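PDB 1A7J: phosphoribulokinase 1 from Rhodobacter sphaeroides, which catalyses the ATP-dependent phosphorylation of D-ribulose 5-phosphate to D-ribulose 1,5-bisphosphate, a step of the Calvin cycle. Local coordinates for residues A36-E40 with D120-D124; L133-V138 with I195-Q201; E161-I166 with V183-M188; S229-F235 with N259-G265. The contacts are given in a common frame with arbitrary orientation. Numbering follows the deposited sequence.

Contact 1 of 4, residues A36-E40 with D120-D124; sequences AVSIE and DFDSD
Residues 36-40 run as a beta strand, and 120-124 pass alongside as an irregular loop whose nearest CA pair is Val37 with Asp122 at 6.9 Å. No hydrogen bond links the two segments; side chains make the join. Val37, chi1 m, directs its CA-to-CB bond toward the loop. Its CG2 lies 4.1 Å from the centroid of the Phe121 ring and 18° off the ring normal, a CH-pi contact over the face, while CB comes to 3.8 Å from Phe121 CE1 and CG1 to 4.0 Å from Asp122 CB. The strand is the edge of the parallel part of the P-loop kinase sheet: its backbone bonds to Phe129 on strand 127-132, and the loop lays Phe121 against Val37 and Ile39. At Ser38 the carbonyl O approaches the ring edge, 3.8 Å from Phe121 CE1. Ile39 (m, t) starts sideways, but CG1 reaches Phe121 CZ at 3.7 Å, also near the ring plane. Phe121 has chi1 at -107°, between wells, and touches Leu128 and, on helix 77-90, Val83.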
loop_
_atom_site.group_PDB
_atom_site.type_symbol
_atom_site.label_atom_id
_atom_site.label_comp_id
_atom_site.label_asym_id
_atom_site.label_seq_id
_atom_site.Cartn_x
_atom_site.Cartn_y
_atom_site.Cartn_z
ATOM N N ALA A 36 17.473 -5.801 1.609
ATOM C CA ALA A 36 16.279 -5.426 0.850
ATOM C C ALA A 36 16.352 -4.074 0.151
ATOM O O ALA A 36 16.603 -3.045 0.778
ATOM C CB ALA A 36 15.061 -5.466 1.757
ATOM N N VAL A 37 16.041 -4.081 -1.138
ATOM C CA VAL A 37 15.775 -2.837 -1.843
ATOM C C VAL A 37 14.286 -2.527 -1.803
ATOM O O VAL A 37 13.473 -3.421 -1.649
ATOM C CB VAL A 37 16.229 -2.896 -3.318
ATOM C CG1 VAL A 37 17.710 -3.198 -3.401
ATOM C CG2 VAL A 37 15.434 -3.932 -4.076
ATOM N N SER A 38 13.918 -1.267 -1.954
ATOM C CA SER A 38 12.523 -0.914 -1.815
ATOM C C SER A 38 12.084 0.154 -2.800
ATOM O O SER A 38 12.912 0.767 -3.471
ATOM C CB SER A 38 12.249 -0.466 -0.378
ATOM O OG SER A 38 12.848 0.785 -0.093
ATOM N N ILE A 39 10.774 0.186 -3.036
ATOM C CA ILE A 39 10.110 1.162 -3.881
ATOM C C ILE A 39 8.989 1.801 -3.058
ATOM O O ILE A 39 8.227 1.091 -2.394
ATOM C CB ILE A 39 9.496 0.475 -5.118
ATOM C CG1 ILE A 39 10.596 -0.007 -6.074
ATOM C CG2 ILE A 39 8.566 1.422 -5.849
ATOM C CD1 ILE A 39 10.045 -0.700 -7.313
ATOM N N GLU A 40 9.074 3.122 -2.906
ATOM C CA GLU A 40 7.970 3.954 -2.432
ATOM C C GLU A 40 6.988 4.213 -3.579
ATOM O O GLU A 40 7.354 4.819 -4.587
ATOM C CB GLU A 40 8.500 5.298 -1.950
ATOM C CG GLU A 40 8.951 5.348 -0.512
ATOM C CD GLU A 40 8.906 6.764 0.026
ATOM O OE1 GLU A 40 9.748 7.589 -0.398
ATOM O OE2 GLU A 40 7.951 7.083 0.772
ATOM N N ASP A 120 19.817 3.319 -10.240
ATOM C CA ASP A 120 19.951 1.901 -10.493
ATOM C C ASP A 120 19.709 1.169 -9.193
ATOM O O ASP A 120 19.903 1.727 -8.114
ATOM C CB ASP A 120 21.334 1.577 -11.031
ATOM C CG ASP A 120 21.443 1.796 -12.525
ATOM O OD1 ASP A 120 20.403 2.101 -13.157
ATOM O OD2 ASP A 120 22.562 1.673 -13.065
ATOM N N PHE A 121 19.201 -0.049 -9.292
ATOM C CA PHE A 121 18.927 -0.821 -8.097
ATOM C C PHE A 121 20.233 -1.369 -7.555
ATOM O O PHE A 121 21.056 -1.903 -8.303
ATOM C CB PHE A 121 17.960 -1.974 -8.395
ATOM C CG PHE A 121 16.564 -1.759 -7.860
ATOM C CD1 PHE A 121 16.343 -0.960 -6.742
ATOM C CD2 PHE A 121 15.475 -2.368 -8.478
ATOM C CE1 PHE A 121 15.056 -0.763 -6.255
ATOM C CE2 PHE A 121 14.193 -2.182 -8.004
ATOM C CZ PHE A 121 13.979 -1.379 -6.894
ATOM N N ASP A 122 20.408 -1.221 -6.249
ATOM C CA ASP A 122 21.531 -1.810 -5.534
ATOM C C ASP A 122 21.737 -3.281 -5.878
ATOM O O ASP A 122 20.907 -3.895 -6.555
ATOM C CB ASP A 122 21.324 -1.665 -4.026
ATOM C CG ASP A 122 21.243 -0.215 -3.587
ATOM O OD1 ASP A 122 22.306 0.438 -3.482
ATOM O OD2 ASP A 122 20.113 0.265 -3.332
ATOM N N SER A 123 22.817 -3.858 -5.366
ATOM C CA SER A 123 23.213 -5.196 -5.780
ATOM C C SER A 123 23.326 -6.141 -4.588
ATOM O O SER A 123 23.527 -5.699 -3.461
ATOM C CB SER A 123 24.540 -5.128 -6.553
ATOM O OG SER A 123 24.490 -4.150 -7.589
ATOM N N ASP A 124 23.085 -7.428 -4.847
ATOM C CA ASP A 124 23.093 -8.505 -3.842
ATOM C C ASP A 124 21.833 -8.574 -2.971
ATOM O O ASP A 124 21.816 -9.267 -1.947
ATOM C CB ASP A 124 24.344 -8.422 -2.959
#

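Contact 2 of 4, residues L133-V138 with I195-Q201; sequences LHGAVV and IVPQFSQ
Two non-sheet segments meet here: a loop, 133-138, and a turn with a 3-10 stretch at 196-200. The CA register is Leu133 with Ile195 at 7.1 Å and Ala136 with Gln198 at 5.5 Å. Gln198, chi1 m, chi2 t and chi3 31°, sends its amide into the loop. NE2 donates to Leu133 O at 3.1 Å with an N-H...O angle of 137° and also bonds Cys194 O, whereas OE1 is hydrogen-bonded to Thr11 OG1; Val137 CG2, on a t rotamer, packs 3.4 Å from Gln198 NE2. Ile195 (m, m) places CD1 over a face of the His134 ring, 4.1 Å from His134 NE2, and 4.0 Å from Leu133 CB. His134 (m) hydrogen-bonds Phe70 O through NE2. Farther along, Gln201 (m, m) lays CG 3.7 Å from Val138 CG2, and its CB 3.9 Å from Ala136 CB. Leu133 lies about 4 Å, side chain to side chain, from Ser14 of the predicted ATP site, consistent with a place beside the nucleotide-binding P-loop of this kinase fold.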
loop_
_atom_site.group_PDB
_atom_site.type_symbol
_atom_site.label_atom_id
_atom_site.label_comp_id
_atom_site.label_asym_id
_atom_site.label_seq_id
_atom_site.Cartn_x
_atom_site.Cartn_y
_atom_site.Cartn_z
ATOM N N LEU A 133 -0.346 2.226 -3.419
ATOM C CA LEU A 133 -1.704 1.901 -3.864
ATOM C C LEU A 133 -1.853 1.016 -5.104
ATOM O O LEU A 133 -2.978 0.770 -5.538
ATOM C CB LEU A 133 -2.522 3.173 -4.122
ATOM C CG LEU A 133 -2.809 4.293 -3.118
ATOM C CD1 LEU A 133 -2.137 4.077 -1.806
ATOM C CD2 LEU A 133 -2.313 5.570 -3.731
ATOM N N HIS A 134 -0.746 0.616 -5.733
ATOM C CA HIS A 134 -0.826 -0.189 -6.959
ATOM C C HIS A 134 0.145 -1.373 -7.049
ATOM O O HIS A 134 0.508 -1.784 -8.153
ATOM C CB HIS A 134 -0.665 0.711 -8.189
ATOM C CG HIS A 134 -1.811 1.662 -8.419
ATOM N ND1 HIS A 134 -1.748 2.995 -8.081
ATOM C CD2 HIS A 134 -3.018 1.489 -9.018
ATOM C CE1 HIS A 134 -2.856 3.605 -8.463
ATOM N NE2 HIS A 134 -3.644 2.715 -9.034
ATOM N N GLY A 135 0.331 -2.077 -5.928
ATOM C CA GLY A 135 1.151 -3.286 -5.892
ATOM C C GLY A 135 0.503 -4.614 -6.259
ATOM O O GLY A 135 1.113 -5.680 -6.155
ATOM N N ALA A 136 -0.741 -4.560 -6.712
ATOM C CA ALA A 136 -1.412 -5.751 -7.186
ATOM C C ALA A 136 -2.375 -5.383 -8.324
ATOM O O ALA A 136 -3.301 -6.140 -8.658
ATOM C CB ALA A 136 -2.132 -6.418 -6.047
ATOM N N VAL A 137 -2.063 -4.304 -9.033
ATOM C CA VAL A 137 -2.883 -3.948 -10.172
ATOM C C VAL A 137 -2.921 -5.066 -11.190
ATOM O O VAL A 137 -1.884 -5.575 -11.627
ATOM C CB VAL A 137 -2.363 -2.725 -10.871
ATOM C CG1 VAL A 137 -3.249 -2.402 -12.014
ATOM C CG2 VAL A 137 -2.332 -1.573 -9.940
ATOM N N VAL A 138 -4.118 -5.485 -11.544
ATOM C CA VAL A 138 -4.287 -6.220 -12.783
ATOM C C VAL A 138 -5.289 -5.478 -13.629
ATOM O O VAL A 138 -6.364 -5.107 -13.166
ATOM C CB VAL A 138 -4.787 -7.645 -12.552
ATOM C CG1 VAL A 138 -4.552 -8.475 -13.787
ATOM C CG2 VAL A 138 -4.075 -8.264 -11.387
ATOM N N ILE A 195 -8.693 0.705 -7.277
ATOM C CA ILE A 195 -8.231 0.235 -5.971
ATOM C C ILE A 195 -8.945 -1.001 -5.444
ATOM O O ILE A 195 -8.338 -2.069 -5.347
ATOM C CB ILE A 195 -8.272 1.338 -4.904
ATOM C CG1 ILE A 195 -7.430 2.528 -5.370
ATOM C CG2 ILE A 195 -7.683 0.838 -3.599
ATOM C CD1 ILE A 195 -6.002 2.186 -5.753
ATOM N N VAL A 196 -10.254 -0.908 -5.248
ATOM C CA VAL A 196 -11.013 -2.039 -4.738
ATOM C C VAL A 196 -10.632 -3.411 -5.322
ATOM O O VAL A 196 -10.337 -4.326 -4.562
ATOM C CB VAL A 196 -12.506 -1.772 -4.878
ATOM C CG1 VAL A 196 -13.281 -3.045 -4.942
ATOM C CG2 VAL A 196 -12.960 -0.979 -3.713
ATOM N N PRO A 197 -10.493 -3.548 -6.655
ATOM C CA PRO A 197 -10.309 -4.873 -7.245
ATOM C C PRO A 197 -9.033 -5.548 -6.786
ATOM O O PRO A 197 -8.911 -6.771 -6.854
ATOM C CB PRO A 197 -10.244 -4.607 -8.744
ATOM C CG PRO A 197 -10.828 -3.261 -8.940
ATOM C CD PRO A 197 -10.503 -2.502 -7.693
ATOM N N GLN A 198 -8.059 -4.741 -6.378
ATOM C CA GLN A 198 -6.738 -5.235 -6.018
ATOM C C GLN A 198 -6.764 -6.111 -4.777
ATOM O O GLN A 198 -5.855 -6.894 -4.546
ATOM C CB GLN A 198 -5.804 -4.054 -5.787
ATOM C CG GLN A 198 -5.556 -3.214 -7.011
ATOM C CD GLN A 198 -4.451 -2.249 -6.777
ATOM O OE1 GLN A 198 -3.537 -2.525 -6.012
ATOM N NE2 GLN A 198 -4.533 -1.084 -7.405
ATOM N N PHE A 199 -7.792 -5.931 -3.950
ATOM C CA PHE A 199 -7.918 -6.654 -2.687
ATOM C C PHE A 199 -8.518 -8.052 -2.907
ATOM O O PHE A 199 -8.877 -8.735 -1.954
ATOM C CB PHE A 199 -8.759 -5.840 -1.684
ATOM C CG PHE A 199 -8.226 -4.453 -1.430
ATOM C CD1 PHE A 199 -6.876 -4.263 -1.121
ATOM C CD2 PHE A 199 -9.015 -3.340 -1.696
ATOM C CE1 PHE A 199 -6.319 -2.986 -1.118
ATOM C CE2 PHE A 199 -8.474 -2.060 -1.689
ATOM C CZ PHE A 199 -7.122 -1.884 -1.414
ATOM N N SER A 200 -8.591 -8.478 -4.168
ATOM C CA SER A 200 -8.886 -9.865 -4.484
ATOM C C SER A 200 -7.682 -10.518 -5.134
ATOM O O SER A 200 -7.754 -11.685 -5.505
ATOM C CB SER A 200 -10.067 -9.955 -5.432
ATOM O OG SER A 200 -11.076 -9.032 -5.078
ATOM N N GLN A 201 -6.630 -9.736 -5.372
ATOM C CA GLN A 201 -5.382 -10.257 -5.902
ATOM C C GLN A 201 -4.398 -10.631 -4.794
ATOM O O GLN A 201 -3.448 -11.366 -5.014
ATOM C CB GLN A 201 -4.738 -9.228 -6.824
ATOM C CG GLN A 201 -5.593 -8.844 -8.013
ATOM C CD GLN A 201 -6.097 -10.045 -8.774
ATOM O OE1 GLN A 201 -5.363 -11.013 -8.993
ATOM N NE2 GLN A 201 -7.366 -10.016 -9.141
#

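Contact 3 of 4, residues E161-I166 with V183-M188; sequences EWIQKI and VILRRM. With SO4 (sulfate ion), chain B.
The aliphatic stem of Lys165 lies over the Arg187 guanidinium: Lys165 CG is over one face, 3.6 Å from Arg187 NH2. Glu161 pairs with Arg187 in a salt bridge, with Arg187 NH2 2.8 Å from Glu161 OE1 (a weak hydrogen bond at 126°) and 3.0 Å from Glu161 OE2, and Arg187 NH1 3.1 Å from Glu161 OE2. Arg187 (chi1 m, chi2 t) has chi3 off its wells at -27°, and Lys165 (t, p, t, t) salt-bridges Asp169 through NZ. Lys165, Arg187, Asp169 and Asp42 form the catalytic site of this P-loop kinase. A sulfate, probably from crystallisation, lies beside it: Lys165 NZ (3.4 Å to SO4 O4) and Arg186 NH2 (3.0 Å to SO4 O1) bind it weakly, and His69 ND1 also hydrogen-bonds it. The segments are helical, their axes 11.3 Å apart at closest approach and crossing at 129°, with Trp162 nearest Ile184, CA to CA, at 6.9 Å. Trp162 (m) takes Ile184 CG2 over its six-membered ring, 3.9 Å from the centroid and 16° off the normal, a CH-pi contact. Met188 (m, m, m) brings SD to the Trp162 ring edge, 4.8 Å from the five-membered ring centroid, a Met-aromatic contact.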
loop_
_atom_site.group_PDB
_atom_site.type_symbol
_atom_site.label_atom_id
_atom_site.label_comp_id
_atom_site.label_asym_id
_atom_site.label_seq_id
_atom_site.Cartn_x
_atom_site.Cartn_y
_atom_site.Cartn_z
ATOM N N GLU A 161 -10.852 5.876 5.385
ATOM C CA GLU A 161 -9.960 6.417 4.363
ATOM C C GLU A 161 -10.285 7.886 4.176
ATOM O O GLU A 161 -9.395 8.716 4.292
ATOM C CB GLU A 161 -10.118 5.663 3.042
ATOM C CG GLU A 161 -8.908 5.768 2.090
ATOM C CD GLU A 161 -9.054 6.892 1.060
ATOM O OE1 GLU A 161 -10.153 7.029 0.464
ATOM O OE2 GLU A 161 -8.082 7.656 0.861
ATOM N N TRP A 162 -11.575 8.217 4.094
ATOM C CA TRP A 162 -12.008 9.607 3.971
ATOM C C TRP A 162 -11.533 10.475 5.132
ATOM O O TRP A 162 -11.099 11.584 4.914
ATOM C CB TRP A 162 -13.517 9.705 3.907
ATOM C CG TRP A 162 -14.140 8.978 2.800
ATOM C CD1 TRP A 162 -13.510 8.353 1.760
ATOM C CD2 TRP A 162 -15.526 8.932 2.517
ATOM N NE1 TRP A 162 -14.434 7.951 0.822
ATOM C CE2 TRP A 162 -15.677 8.298 1.258
ATOM C CE3 TRP A 162 -16.654 9.406 3.186
ATOM C CZ2 TRP A 162 -16.913 8.134 0.657
ATOM C CZ3 TRP A 162 -17.883 9.250 2.585
ATOM C CH2 TRP A 162 -18.007 8.615 1.324
ATOM N N ILE A 163 -11.753 10.039 6.363
ATOM C CA ILE A 163 -11.267 10.772 7.519
ATOM C C ILE A 163 -9.778 10.934 7.388
ATOM O O ILE A 163 -9.246 11.988 7.685
ATOM C CB ILE A 163 -11.527 10.000 8.825
ATOM C CG1 ILE A 163 -13.030 9.937 9.091
ATOM C CG2 ILE A 163 -10.800 10.659 10.015
ATOM C CD1 ILE A 163 -13.524 8.616 9.713
ATOM N N GLN A 164 -9.093 9.861 7.024
ATOM C CA GLN A 164 -7.647 9.920 6.877
ATOM C C GLN A 164 -7.277 10.943 5.812
ATOM O O GLN A 164 -6.305 11.671 5.958
ATOM C CB GLN A 164 -7.061 8.542 6.521
ATOM C CG GLN A 164 -6.537 7.782 7.740
ATOM C CD GLN A 164 -6.057 6.358 7.456
ATOM O OE1 GLN A 164 -5.942 5.937 6.304
ATOM N NE2 GLN A 164 -5.713 5.632 8.519
ATOM N N LYS A 165 -8.134 11.098 4.814
ATOM C CA LYS A 165 -7.823 11.952 3.684
ATOM C C LYS A 165 -8.205 13.398 3.972
ATOM O O LYS A 165 -7.441 14.310 3.683
ATOM C CB LYS A 165 -8.552 11.452 2.445
ATOM C CG LYS A 165 -8.604 12.451 1.345
ATOM C CD LYS A 165 -7.238 12.647 0.746
ATOM C CE LYS A 165 -7.282 13.671 -0.383
ATOM N NZ LYS A 165 -5.918 14.081 -0.866
ATOM N N ILE A 166 -9.374 13.593 4.578
ATOM C CA ILE A 166 -9.912 14.915 4.886
ATOM C C ILE A 166 -8.952 15.588 5.839
ATOM O O ILE A 166 -8.698 16.788 5.727
ATOM C CB ILE A 166 -11.301 14.818 5.548
ATOM C CG1 ILE A 166 -12.376 14.544 4.509
ATOM C CG2 ILE A 166 -11.664 16.091 6.198
ATOM C CD1 ILE A 166 -13.366 13.579 4.984
ATOM N N VAL A 183 -13.800 16.525 -3.530
ATOM C CA VAL A 183 -12.500 15.850 -3.582
ATOM C C VAL A 183 -12.692 14.387 -3.215
ATOM O O VAL A 183 -11.930 13.521 -3.635
ATOM C CB VAL A 183 -11.475 16.499 -2.593
ATOM C CG1 VAL A 183 -10.595 15.463 -1.956
ATOM C CG2 VAL A 183 -10.579 17.466 -3.320
ATOM N N ILE A 184 -13.664 14.127 -2.357
ATOM C CA ILE A 184 -13.897 12.787 -1.859
ATOM C C ILE A 184 -14.678 11.964 -2.893
ATOM O O ILE A 184 -14.227 10.887 -3.291
ATOM C CB ILE A 184 -14.604 12.869 -0.479
ATOM C CG1 ILE A 184 -13.557 12.923 0.623
ATOM C CG2 ILE A 184 -15.512 11.706 -0.237
ATOM C CD1 ILE A 184 -12.645 11.775 0.593
ATOM N N LEU A 185 -15.705 12.570 -3.488
ATOM C CA LEU A 185 -16.463 11.957 -4.589
ATOM C C LEU A 185 -15.681 11.776 -5.910
ATOM O O LEU A 185 -15.869 10.787 -6.616
ATOM C CB LEU A 185 -17.737 12.772 -4.861
ATOM C CG LEU A 185 -18.824 12.802 -3.803
ATOM C CD1 LEU A 185 -19.603 14.070 -3.970
ATOM C CD2 LEU A 185 -19.722 11.627 -3.958
ATOM N N ARG A 186 -14.901 12.779 -6.299
ATOM C CA ARG A 186 -14.056 12.673 -7.482
ATOM C C ARG A 186 -13.083 11.486 -7.363
ATOM O O ARG A 186 -12.688 10.903 -8.375
ATOM C CB ARG A 186 -13.294 13.985 -7.691
ATOM C CG ARG A 186 -12.284 13.984 -8.828
ATOM C CD ARG A 186 -11.326 15.159 -8.728
ATOM N NE ARG A 186 -10.034 14.763 -8.170
ATOM C CZ ARG A 186 -9.379 15.445 -7.234
ATOM N NH1 ARG A 186 -9.786 16.655 -6.866
ATOM N NH2 ARG A 186 -8.283 14.935 -6.686
ATOM N N ARG A 187 -12.780 11.061 -6.132
ATOM C CA ARG A 187 -11.849 9.946 -5.914
ATOM C C ARG A 187 -12.548 8.597 -5.915
ATOM O O ARG A 187 -11.930 7.600 -6.231
ATOM C CB ARG A 187 -11.030 10.143 -4.624
ATOM C CG ARG A 187 -9.892 11.164 -4.788
ATOM C CD ARG A 187 -8.955 11.291 -3.592
ATOM N NE ARG A 187 -9.628 10.944 -2.350
ATOM C CZ ARG A 187 -9.152 10.081 -1.451
ATOM N NH1 ARG A 187 -7.873 9.741 -1.463
ATOM N NH2 ARG A 187 -9.926 9.672 -0.455
ATOM N N MET A 188 -13.865 8.597 -5.774
ATOM C CA MET A 188 -14.603 7.340 -5.702
ATOM C C MET A 188 -14.570 6.579 -7.018
ATOM O O MET A 188 -14.570 5.343 -7.046
ATOM C CB MET A 188 -16.044 7.590 -5.288
ATOM C CG MET A 188 -16.197 7.954 -3.831
ATOM S SD MET A 188 -15.176 6.943 -2.714
ATOM C CE MET A 188 -16.159 5.408 -2.671
HETATM S S SO4 B . -5.709 13.239 -4.769
HETATM O O1 SO4 B . -5.895 13.222 -6.193
HETATM O O2 SO4 B . -5.600 11.893 -4.275
HETATM O O3 SO4 B . -4.511 13.961 -4.467
HETATM O O4 SO4 B . -6.813 13.885 -4.156
#

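Contact 4 of 4, residues S229-F235 with N259-G265; sequences SVVVIRF and NSIVVPG
Strand 260-264 runs antiparallel to strand 229-235, the short axes 4.6 Å apart at closest approach and 161° between directions. Just before it, Asn259 O accepts a hydrogen bond from Phe235 N at 3.2 Å, while Asn259 ND2 (chi1 p) gives a weak bond to Phe235 O at 3.4 Å. Ser260 faces Arg234 as a non-hydrogen-bonded pair, with Ser260 CB 3.6 Å from Arg234 CG. Ile261 and Ile233 form a hydrogen-bonded pair, Ile233 N to Ile261 O 2.8 Å and Ile261 N to Ile233 O 2.9 Å; Ile261 CG2 meets Ile233 CB at 3.6 Å. Val262, non-hydrogen-bonded with Val232, sets CG1 3.7 Å from Val230 CB. Val263 pairs with Val231, Val231 N to Val263 O 3.0 Å and Val263 N to Val231 O 2.9 Å. Pro264 pairs with Val230 without hydrogen bonds, and Gly265 N bonds Ser229 O weakly at 3.0 Å. In this antiparallel part of the mixed sheet, strand 229-235 also bonds strand 204-210, Val262 bonds Trp254 of strand 254-257, and helix 268-284 covers the face carrying Val231 and Ile233.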
loop_
_atom_site.group_PDB
_atom_site.type_symbol
_atom_site.label_atom_id
_atom_site.label_comp_id
_atom_site.label_asym_id
_atom_site.label_seq_id
_atom_site.Cartn_x
_atom_site.Cartn_y
_atom_site.Cartn_z
ATOM N N SER A 229 -9.581 1.000 17.051
ATOM C CA SER A 229 -9.936 0.197 15.885
ATOM C C SER A 229 -9.558 -1.271 16.082
ATOM O O SER A 229 -8.869 -1.590 17.056
ATOM C CB SER A 229 -9.230 0.754 14.652
ATOM O OG SER A 229 -7.830 0.820 14.842
ATOM N N VAL A 230 -10.139 -2.174 15.274
ATOM C CA VAL A 230 -9.615 -3.548 15.124
ATOM C C VAL A 230 -9.158 -3.800 13.707
ATOM O O VAL A 230 -9.586 -3.120 12.779
ATOM C CB VAL A 230 -10.643 -4.678 15.459
ATOM C CG1 VAL A 230 -11.003 -4.675 16.921
ATOM C CG2 VAL A 230 -11.868 -4.542 14.595
ATOM N N VAL A 231 -8.317 -4.811 13.549
ATOM C CA VAL A 231 -7.810 -5.207 12.250
ATOM C C VAL A 231 -8.236 -6.630 11.981
ATOM O O VAL A 231 -8.109 -7.495 12.841
ATOM C CB VAL A 231 -6.271 -5.124 12.191
ATOM C CG1 VAL A 231 -5.794 -5.449 10.812
ATOM C CG2 VAL A 231 -5.801 -3.739 12.567
ATOM N N VAL A 232 -8.899 -6.815 10.852
ATOM C CA VAL A 232 -9.262 -8.136 10.362
ATOM C C VAL A 232 -8.114 -8.612 9.491
ATOM O O VAL A 232 -7.735 -7.921 8.551
ATOM C CB VAL A 232 -10.512 -8.061 9.469
ATOM C CG1 VAL A 232 -10.969 -9.413 9.107
ATOM C CG2 VAL A 232 -11.618 -7.286 10.179
ATOM N N ILE A 233 -7.548 -9.776 9.791
ATOM C CA ILE A 233 -6.494 -10.311 8.947
ATOM C C ILE A 233 -7.031 -11.548 8.279
ATOM O O ILE A 233 -7.289 -12.531 8.942
ATOM C CB ILE A 233 -5.260 -10.668 9.753
ATOM C CG1 ILE A 233 -4.892 -9.514 10.668
ATOM C CG2 ILE A 233 -4.105 -10.918 8.827
ATOM C CD1 ILE A 233 -4.050 -9.941 11.838
ATOM N N ARG A 234 -7.409 -11.422 7.013
ATOM C CA ARG A 234 -7.906 -12.558 6.259
ATOM C C ARG A 234 -6.859 -13.163 5.329
ATOM O O ARG A 234 -6.278 -12.446 4.515
ATOM C CB ARG A 234 -9.118 -12.159 5.444
ATOM C CG ARG A 234 -9.963 -13.354 5.116
ATOM C CD ARG A 234 -10.872 -13.135 3.961
ATOM N NE ARG A 234 -10.106 -12.830 2.781
ATOM C CZ ARG A 234 -10.289 -13.389 1.604
ATOM N NH1 ARG A 234 -11.339 -14.169 1.369
ATOM N NH2 ARG A 234 -9.439 -13.101 0.643
ATOM N N PHE A 235 -6.663 -14.481 5.442
ATOM C CA PHE A 235 -5.794 -15.242 4.547
ATOM C C PHE A 235 -6.562 -15.822 3.361
ATOM O O PHE A 235 -7.422 -16.684 3.535
ATOM C CB PHE A 235 -5.106 -16.387 5.288
ATOM C CG PHE A 235 -4.269 -15.949 6.450
ATOM C CD1 PHE A 235 -4.854 -15.348 7.565
ATOM C CD2 PHE A 235 -2.890 -16.105 6.430
ATOM C CE1 PHE A 235 -4.078 -14.906 8.631
ATOM C CE2 PHE A 235 -2.105 -15.657 7.498
ATOM C CZ PHE A 235 -2.706 -15.055 8.589
ATOM N N ASN A 259 -11.149 -18.459 8.368
ATOM C CA ASN A 259 -9.977 -17.973 7.663
ATOM C C ASN A 259 -9.621 -16.544 7.934
ATOM O O ASN A 259 -8.844 -15.981 7.181
ATOM C CB ASN A 259 -10.147 -18.152 6.151
ATOM C CG ASN A 259 -11.040 -17.093 5.502
ATOM O OD1 ASN A 259 -12.028 -16.646 6.071
ATOM N ND2 ASN A 259 -10.753 -16.793 4.252
ATOM N N SER A 260 -10.157 -15.945 8.996
ATOM C CA SER A 260 -9.733 -14.596 9.365
ATOM C C SER A 260 -9.677 -14.326 10.856
ATOM O O SER A 260 -10.511 -14.793 11.602
ATOM C CB SER A 260 -10.597 -13.548 8.653
ATOM O OG SER A 260 -11.924 -13.534 9.115
ATOM N N ILE A 261 -8.624 -13.665 11.299
ATOM C CA ILE A 261 -8.455 -13.396 12.715
ATOM C C ILE A 261 -8.683 -11.905 12.950
ATOM O O ILE A 261 -8.251 -11.082 12.129
ATOM C CB ILE A 261 -7.026 -13.813 13.172
ATOM C CG1 ILE A 261 -6.867 -13.656 14.697
ATOM C CG2 ILE A 261 -6.012 -13.010 12.441
ATOM C CD1 ILE A 261 -5.639 -14.362 15.289
ATOM N N VAL A 262 -9.479 -11.559 13.963
ATOM C CA VAL A 262 -9.601 -10.157 14.363
ATOM C C VAL A 262 -8.662 -9.839 15.525
ATOM O O VAL A 262 -8.606 -10.562 16.503
ATOM C CB VAL A 262 -11.046 -9.788 14.751
ATOM C CG1 VAL A 262 -11.152 -8.303 14.962
ATOM C CG2 VAL A 262 -11.995 -10.223 13.659
ATOM N N VAL A 263 -7.964 -8.723 15.432
ATOM C CA VAL A 263 -6.844 -8.452 16.301
ATOM C C VAL A 263 -6.952 -7.004 16.771
ATOM O O VAL A 263 -7.168 -6.121 15.955
ATOM C CB VAL A 263 -5.571 -8.724 15.477
ATOM C CG1 VAL A 263 -4.596 -7.581 15.516
ATOM C CG2 VAL A 263 -4.917 -10.000 15.967
ATOM N N PRO A 264 -6.927 -6.734 18.090
ATOM C CA PRO A 264 -6.917 -5.329 18.504
ATOM C C PRO A 264 -5.944 -4.464 17.703
ATOM O O PRO A 264 -4.845 -4.909 17.394
ATOM C CB PRO A 264 -6.527 -5.398 19.973
ATOM C CG PRO A 264 -6.523 -6.863 20.332
ATOM C CD PRO A 264 -7.195 -7.599 19.236
ATOM N N GLY A 265 -6.328 -3.212 17.430
ATOM C CA GLY A 265 -5.611 -2.364 16.480
ATOM C C GLY A 265 -4.256 -1.896 16.956
ATOM O O GLY A 265 -3.377 -1.571 16.168
#

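Contacts 1 and 4 reach one mixed sheet, contact 1 through its outermost parallel strand 36-40 and contact 4 within its antiparallel part, with centres about 31 Å and nearest atoms about 20 Å apart. Contact 2 lies nearest the chain's centre and is about 22 Å from contact 1, 18 Å from contact 3 and 19 Å from contact 4, centre to centre. Along the chain, contact 3 is nested inside the loop that contact 2 closes. Contact 3 carries catalytic Lys165 and Arg187; the side chain of catalytic Asp42 is about 7 Å from that of Leu133 and about 8 Å from that of Ile39. Contacts 1 and 3 are centred about 32 Å apart, on opposite sides of the chain's centre.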